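Local coordinates for protein putative thioesterase (Syntrophus aciditrophicus SB, PDB 3HDU) that probably hydrolyses thioesters, as a member of the PaaI-like branch of the hotdog-fold thioesterases, at residues Pro39-Leu44 with Thr122-Arg127; Ser68-Thr73 with Ile135-Met140. All coordinates share one frame; numbering follows the deposited sequence.

Overall arrangement
Contact 1 joins neighbouring strands of the antiparallel sheet, and contact 2 lays helix 58-85 against the next strand; their centres are about 9 Å apart. Strands 118-128 and 132-141 tie the two together: Y124 N meets R136 O at 2.7 Å and T122 N meets E138 O at 3.0 Å, both probable hydrogen bonds. V42 of contact 1 reaches the helix, its CG2 lying 3.4 Å from T73 O of contact 2. The V42 face meets the helix; contact 2 is buried, contact 1 partly so. The helix side bearing S68, D71 and M72 packs on another subunit, at an interface that often houses the active site in hotdog thioesterases, though neither contact has an assigned catalytic residue.

Contact 1 of 2, residues Pro39-Leu44 with Thr122-Arg127; sequences PEQVKL and TGYNVR
Three backbone hydrogen bonds join E40 and V42 to G123 and N125, in strands running antiparallel at 165°. V42 and G123 form the hydrogen-bonded pair: V42 N gives to G123 O at 2.9 Å, nearly straight and in the carbonyl plane, while G123 N returns a bond of 2.9 Å to V42 O from above its plane. N125 N to E40 O is longer, 3.1 Å, and the donor stands well out of the carbonyl plane, just before the strand begins at Q41. Q41 CA adds a C-H contact of 3.3 Å to G123 O. On one face, Q41 and Y124 lie side by side, pointing the same way. The extended Q41 chain, CG anti to the backbone N (chi1 -179°), brings CD to 3.6 Å from Y124 CE1, amide and ring planes 51° apart, and sets NE2 3.4 Å from T122 CG2, a van der Waals contact. K43 CG brushes T122 OG1 at 3.8 Å. V42 faces the other way, onto A77 of helix 58-85; its CG2 lies 3.9 Å from G123 O, against a residue with no side chain. N125 is gripped at both ends of its amide, ND2 by A77 O and OD1 by T128 OG1. Beyond it, V126 and R127 both face V134 of strand 132-141 in a classic beta bulge. The pairing belongs to the curved antiparallel sheet that wraps the central hotdog helix.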
loop_
_atom_site.group_PDB
_atom_site.type_symbol
_atom_site.label_atom_id
_atom_site.label_comp_id
_atom_site.label_asym_id
_atom_site.label_seq_id
_atom_site.Cartn_x
_atom_site.Cartn_y
_atom_site.Cartn_z
ATOM N N PRO A 39 -12.830 -13.003 -21.027
ATOM C CA PRO A 39 -12.837 -13.274 -19.574
ATOM C C PRO A 39 -11.604 -12.824 -18.750
ATOM O O PRO A 39 -11.754 -12.596 -17.546
ATOM C CB PRO A 39 -12.980 -14.805 -19.505
ATOM C CG PRO A 39 -13.554 -15.199 -20.797
ATOM C CD PRO A 39 -12.985 -14.251 -21.796
ATOM N N GLU A 40 -10.441 -12.690 -19.395
ATOM C CA GLU A 40 -9.175 -12.298 -18.743
ATOM C C GLU A 40 -8.631 -10.904 -19.138
ATOM O O GLU A 40 -7.655 -10.442 -18.533
ATOM C CB GLU A 40 -8.088 -13.383 -18.943
ATOM C CG GLU A 40 -7.694 -13.758 -20.402
ATOM C CD GLU A 40 -8.670 -14.699 -21.134
ATOM O OE1 GLU A 40 -9.489 -15.386 -20.484
ATOM O OE2 GLU A 40 -8.607 -14.743 -22.381
ATOM N N GLN A 41 -9.256 -10.235 -20.117
ATOM C CA GLN A 41 -8.811 -8.900 -20.585
ATOM C C GLN A 41 -9.894 -8.114 -21.350
ATOM O O GLN A 41 -10.637 -8.696 -22.137
ATOM C CB GLN A 41 -7.571 -9.078 -21.481
ATOM C CG GLN A 41 -6.939 -7.805 -22.061
ATOM C CD GLN A 41 -5.698 -8.086 -22.904
ATOM O OE1 GLN A 41 -5.131 -9.182 -22.873
ATOM N NE2 GLN A 41 -5.270 -7.083 -23.660
ATOM N N VAL A 42 -9.970 -6.805 -21.094
ATOM C CA VAL A 42 -10.867 -5.873 -21.809
ATOM C C VAL A 42 -10.059 -4.647 -22.255
ATOM O O VAL A 42 -8.980 -4.391 -21.724
ATOM C CB VAL A 42 -12.083 -5.415 -20.956
ATOM C CG1 VAL A 42 -12.894 -6.617 -20.502
ATOM C CG2 VAL A 42 -11.644 -4.572 -19.758
ATOM N N LYS A 43 -10.592 -3.899 -23.216
ATOM C CA LYS A 43 -9.924 -2.708 -23.757
ATOM C C LYS A 43 -10.957 -1.661 -24.182
ATOM O O LYS A 43 -11.786 -1.932 -25.059
ATOM C CB LYS A 43 -9.049 -3.107 -24.951
ATOM C CG LYS A 43 -8.163 -2.008 -25.541
ATOM C CD LYS A 43 -7.448 -2.521 -26.784
ATOM C CE LYS A 43 -6.702 -1.417 -27.514
ATOM N NZ LYS A 43 -6.224 -1.867 -28.868
ATOM N N LEU A 44 -10.909 -0.488 -23.546
ATOM C CA LEU A 44 -11.792 0.639 -23.858
ATOM C C LEU A 44 -10.976 1.809 -24.398
ATOM O O LEU A 44 -9.857 2.045 -23.942
ATOM C CB LEU A 44 -12.544 1.096 -22.604
ATOM C CG LEU A 44 -13.513 0.117 -21.937
ATOM C CD1 LEU A 44 -14.088 0.759 -20.697
ATOM C CD2 LEU A 44 -14.635 -0.297 -22.880
ATOM N N THR A 122 -6.529 -0.535 -21.108
ATOM C CA THR A 122 -6.632 -2.001 -21.139
ATOM C C THR A 122 -6.718 -2.506 -19.691
ATOM O O THR A 122 -5.874 -2.147 -18.882
ATOM C CB THR A 122 -5.398 -2.637 -21.820
ATOM O OG1 THR A 122 -5.268 -2.141 -23.160
ATOM C CG2 THR A 122 -5.517 -4.158 -21.867
ATOM N N GLY A 123 -7.730 -3.324 -19.382
ATOM C CA GLY A 123 -7.924 -3.906 -18.040
ATOM C C GLY A 123 -7.621 -5.394 -18.048
ATOM O O GLY A 123 -8.177 -6.111 -18.869
ATOM N N TYR A 124 -6.738 -5.851 -17.154
ATOM C CA TYR A 124 -6.356 -7.273 -17.032
ATOM C C TYR A 124 -6.937 -7.823 -15.731
ATOM O O TYR A 124 -6.609 -7.314 -14.659
ATOM C CB TYR A 124 -4.833 -7.443 -16.996
ATOM C CG TYR A 124 -4.100 -6.826 -18.161
ATOM C CD1 TYR A 124 -3.936 -7.527 -19.365
ATOM C CD2 TYR A 124 -3.545 -5.544 -18.059
ATOM C CE1 TYR A 124 -3.243 -6.955 -20.452
ATOM C CE2 TYR A 124 -2.850 -4.962 -19.138
ATOM C CZ TYR A 124 -2.706 -5.670 -20.328
ATOM O OH TYR A 124 -2.032 -5.096 -21.379
ATOM N N ASN A 125 -7.784 -8.854 -15.824
ATOM C CA ASN A 125 -8.396 -9.473 -14.640
ATOM C C ASN A 125 -7.344 -10.405 -14.017
ATOM O O ASN A 125 -7.090 -11.492 -14.536
ATOM C CB ASN A 125 -9.702 -10.201 -15.017
ATOM C CG ASN A 125 -10.607 -10.485 -13.805
ATOM O OD1 ASN A 125 -10.155 -10.937 -12.753
ATOM N ND2 ASN A 125 -11.902 -10.236 -13.972
ATOM N N VAL A 126 -6.724 -9.948 -12.922
ATOM C CA VAL A 126 -5.650 -10.685 -12.228
ATOM C C VAL A 126 -6.199 -11.965 -11.595
ATOM O O VAL A 126 -5.714 -13.061 -11.897
ATOM C CB VAL A 126 -4.938 -9.807 -11.146
ATOM C CG1 VAL A 126 -3.859 -10.601 -10.399
ATOM C CG2 VAL A 126 -4.318 -8.576 -11.781
ATOM N N ARG A 127 -7.186 -11.809 -10.713
ATOM C CA ARG A 127 -7.876 -12.951 -10.087
ATOM C C ARG A 127 -9.345 -12.572 -9.843
ATOM O O ARG A 127 -9.647 -11.408 -9.539
ATOM C CB ARG A 127 -7.180 -13.407 -8.773
ATOM C CG ARG A 127 -7.764 -12.870 -7.425
ATOM C CD ARG A 127 -6.879 -13.152 -6.207
ATOM N NE ARG A 127 -5.965 -12.036 -5.913
ATOM C CZ ARG A 127 -6.249 -10.956 -5.164
ATOM N NH1 ARG A 127 -7.452 -10.778 -4.588
ATOM N NH2 ARG A 127 -5.306 -10.023 -4.985
#

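Contact 2 of 2, residues Ser68-Thr73 with Ile135-Met140; sequences SAIDMT and IRTELM
Helix 58-85 is the central helix of the hotdog fold, and here its S68-T73 turns rest on strand 132-141, the two directions 136° apart and the axes of the segments 9.0 Å from one another. I70 carries the contact and crosses both partners obliquely. Its CG2, anti to the backbone N, meets T137 OG1 at 3.1 Å, a close approach of methyl to hydroxyl; its CG1, anti to the carbonyl carbon (chi1 -72°), lies 3.9 Å from L139 CD1. That same leucine methyl reaches A69 CB at 4.0 Å, so CD1 bridges two successive helix residues. T73 CG2 and T137 CG2 touch loosely, methyl to methyl. An alanine at I70 would remove both CG1 and CG2 and would probably loosen the packing against T137 and L139.

Beyond this layer, T137 is turned so that OG1 sits between the backbone N and the carbonyl carbon (chi1 59°), from where it makes a weak hydrogen bond to G150 O of the adjoining strand 146-156. I70 also packs on V152 of that strand, and L139 on I66, one turn before I70. A69 and T73 lean on strands 41-48 and 118-128. On the far side of the helix, D71 OD1 bonds T103 OG1, and M72, a selenomethionine, packs on I57 of the fourth subunit. Within the helix, A69 O accepts two bonds from T73, from N at 2.9 Å and, from above the carbonyl plane, from OG1 at 2.8 Å.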
loop_
_atom_site.group_PDB
_atom_site.type_symbol
_atom_site.label_atom_id
_atom_site.label_comp_id
_atom_site.label_asym_id
_atom_site.label_seq_id
_atom_site.Cartn_x
_atom_site.Cartn_y
_atom_site.Cartn_z
ATOM N N SER A 68 -11.791 7.990 -13.676
ATOM C CA SER A 68 -13.091 7.449 -14.129
ATOM C C SER A 68 -12.925 6.394 -15.224
ATOM O O SER A 68 -13.542 5.335 -15.143
ATOM C CB SER A 68 -14.015 8.549 -14.637
ATOM O OG SER A 68 -14.376 9.412 -13.580
ATOM N N ALA A 69 -12.090 6.689 -16.229
ATOM C CA ALA A 69 -11.803 5.760 -17.336
ATOM C C ALA A 69 -11.233 4.424 -16.845
ATOM O O ALA A 69 -11.643 3.363 -17.322
ATOM C CB ALA A 69 -10.847 6.394 -18.342
ATOM N N ILE A 70 -10.289 4.494 -15.900
ATOM C CA ILE A 70 -9.683 3.304 -15.271
ATOM C C ILE A 70 -10.744 2.501 -14.493
ATOM O O ILE A 70 -10.798 1.274 -14.613
ATOM C CB ILE A 70 -8.458 3.690 -14.366
ATOM C CG1 ILE A 70 -7.276 4.107 -15.252
ATOM C CG2 ILE A 70 -8.035 2.536 -13.455
ATOM C CD1 ILE A 70 -6.069 4.648 -14.502
ATOM N N ASP A 71 -11.583 3.208 -13.730
ATOM C CA ASP A 71 -12.670 2.600 -12.956
ATOM C C ASP A 71 -13.707 1.913 -13.854
ATOM O O ASP A 71 -14.207 0.838 -13.505
ATOM C CB ASP A 71 -13.362 3.655 -12.072
ATOM C CG ASP A 71 -14.343 3.044 -11.070
ATOM O OD1 ASP A 71 -14.048 1.974 -10.502
ATOM O OD2 ASP A 71 -15.407 3.649 -10.831
HETATM N N MSE A 72 -14.036 2.546 -14.984
HETATM C CA MSE A 72 -14.979 1.987 -15.965
HETATM C C MSE A 72 -14.407 0.757 -16.667
HETATM O O MSE A 72 -15.122 -0.233 -16.841
HETATM C CB MSE A 72 -15.384 3.036 -17.011
HETATM C CG MSE A 72 -16.266 4.158 -16.470
HETATM SE SE MSE A 72 -18.018 3.556 -15.891
HETATM C CE MSE A 72 -18.676 2.848 -17.562
ATOM N N THR A 73 -13.136 0.839 -17.080
ATOM C CA THR A 73 -12.428 -0.278 -17.719
ATOM C C THR A 73 -12.360 -1.466 -16.758
ATOM O O THR A 73 -12.641 -2.603 -17.155
ATOM C CB THR A 73 -10.995 0.120 -18.183
ATOM O OG1 THR A 73 -11.069 1.232 -19.077
ATOM C CG2 THR A 73 -10.291 -1.036 -18.891
ATOM N N ILE A 135 -8.509 -6.131 -10.610
ATOM C CA ILE A 135 -8.123 -5.766 -11.980
ATOM C C ILE A 135 -6.906 -4.837 -11.973
ATOM O O ILE A 135 -6.833 -3.909 -11.156
ATOM C CB ILE A 135 -9.287 -5.048 -12.741
ATOM C CG1 ILE A 135 -10.506 -5.970 -12.901
ATOM C CG2 ILE A 135 -8.841 -4.576 -14.127
ATOM C CD1 ILE A 135 -11.393 -6.042 -11.694
ATOM N N ARG A 136 -5.964 -5.107 -12.878
ATOM C CA ARG A 136 -4.791 -4.260 -13.108
ATOM C C ARG A 136 -5.056 -3.570 -14.451
ATOM O O ARG A 136 -5.442 -4.236 -15.416
ATOM C CB ARG A 136 -3.504 -5.091 -13.150
ATOM N N THR A 137 -4.882 -2.246 -14.508
ATOM C CA THR A 137 -5.110 -1.468 -15.739
ATOM C C THR A 137 -3.900 -0.657 -16.187
ATOM O O THR A 137 -3.049 -0.296 -15.378
ATOM C CB THR A 137 -6.300 -0.500 -15.593
ATOM O OG1 THR A 137 -6.058 0.397 -14.505
ATOM C CG2 THR A 137 -7.581 -1.264 -15.349
ATOM N N GLU A 138 -3.836 -0.400 -17.492
ATOM C CA GLU A 138 -2.811 0.441 -18.104
ATOM C C GLU A 138 -3.537 1.422 -19.009
ATOM O O GLU A 138 -4.280 0.988 -19.883
ATOM C CB GLU A 138 -1.837 -0.379 -18.945
ATOM C CG GLU A 138 -1.056 -1.436 -18.187
ATOM C CD GLU A 138 -0.103 -2.222 -19.078
ATOM O OE1 GLU A 138 0.132 -1.825 -20.238
ATOM O OE2 GLU A 138 0.432 -3.249 -18.616
ATOM N N LEU A 139 -3.333 2.723 -18.790
ATOM C CA LEU A 139 -3.949 3.767 -19.594
ATOM C C LEU A 139 -2.867 4.481 -20.406
ATOM O O LEU A 139 -1.865 4.936 -19.835
ATOM C CB LEU A 139 -4.725 4.736 -18.708
ATOM C CG LEU A 139 -5.645 5.728 -19.442
ATOM C CD1 LEU A 139 -6.881 6.077 -18.618
ATOM C CD2 LEU A 139 -4.900 6.978 -19.852
HETATM N N MSE A 140 -3.099 4.568 -21.725
HETATM C CA MSE A 140 -2.175 5.238 -22.657
HETATM C C MSE A 140 -2.908 6.220 -23.561
HETATM O O MSE A 140 -4.124 6.169 -23.690
HETATM C CB MSE A 140 -1.310 4.244 -23.469
HETATM C CG MSE A 140 -1.942 2.907 -23.798
HETATM SE SE MSE A 140 -1.641 1.625 -22.366
HETATM C CE MSE A 140 -3.011 0.311 -22.847
#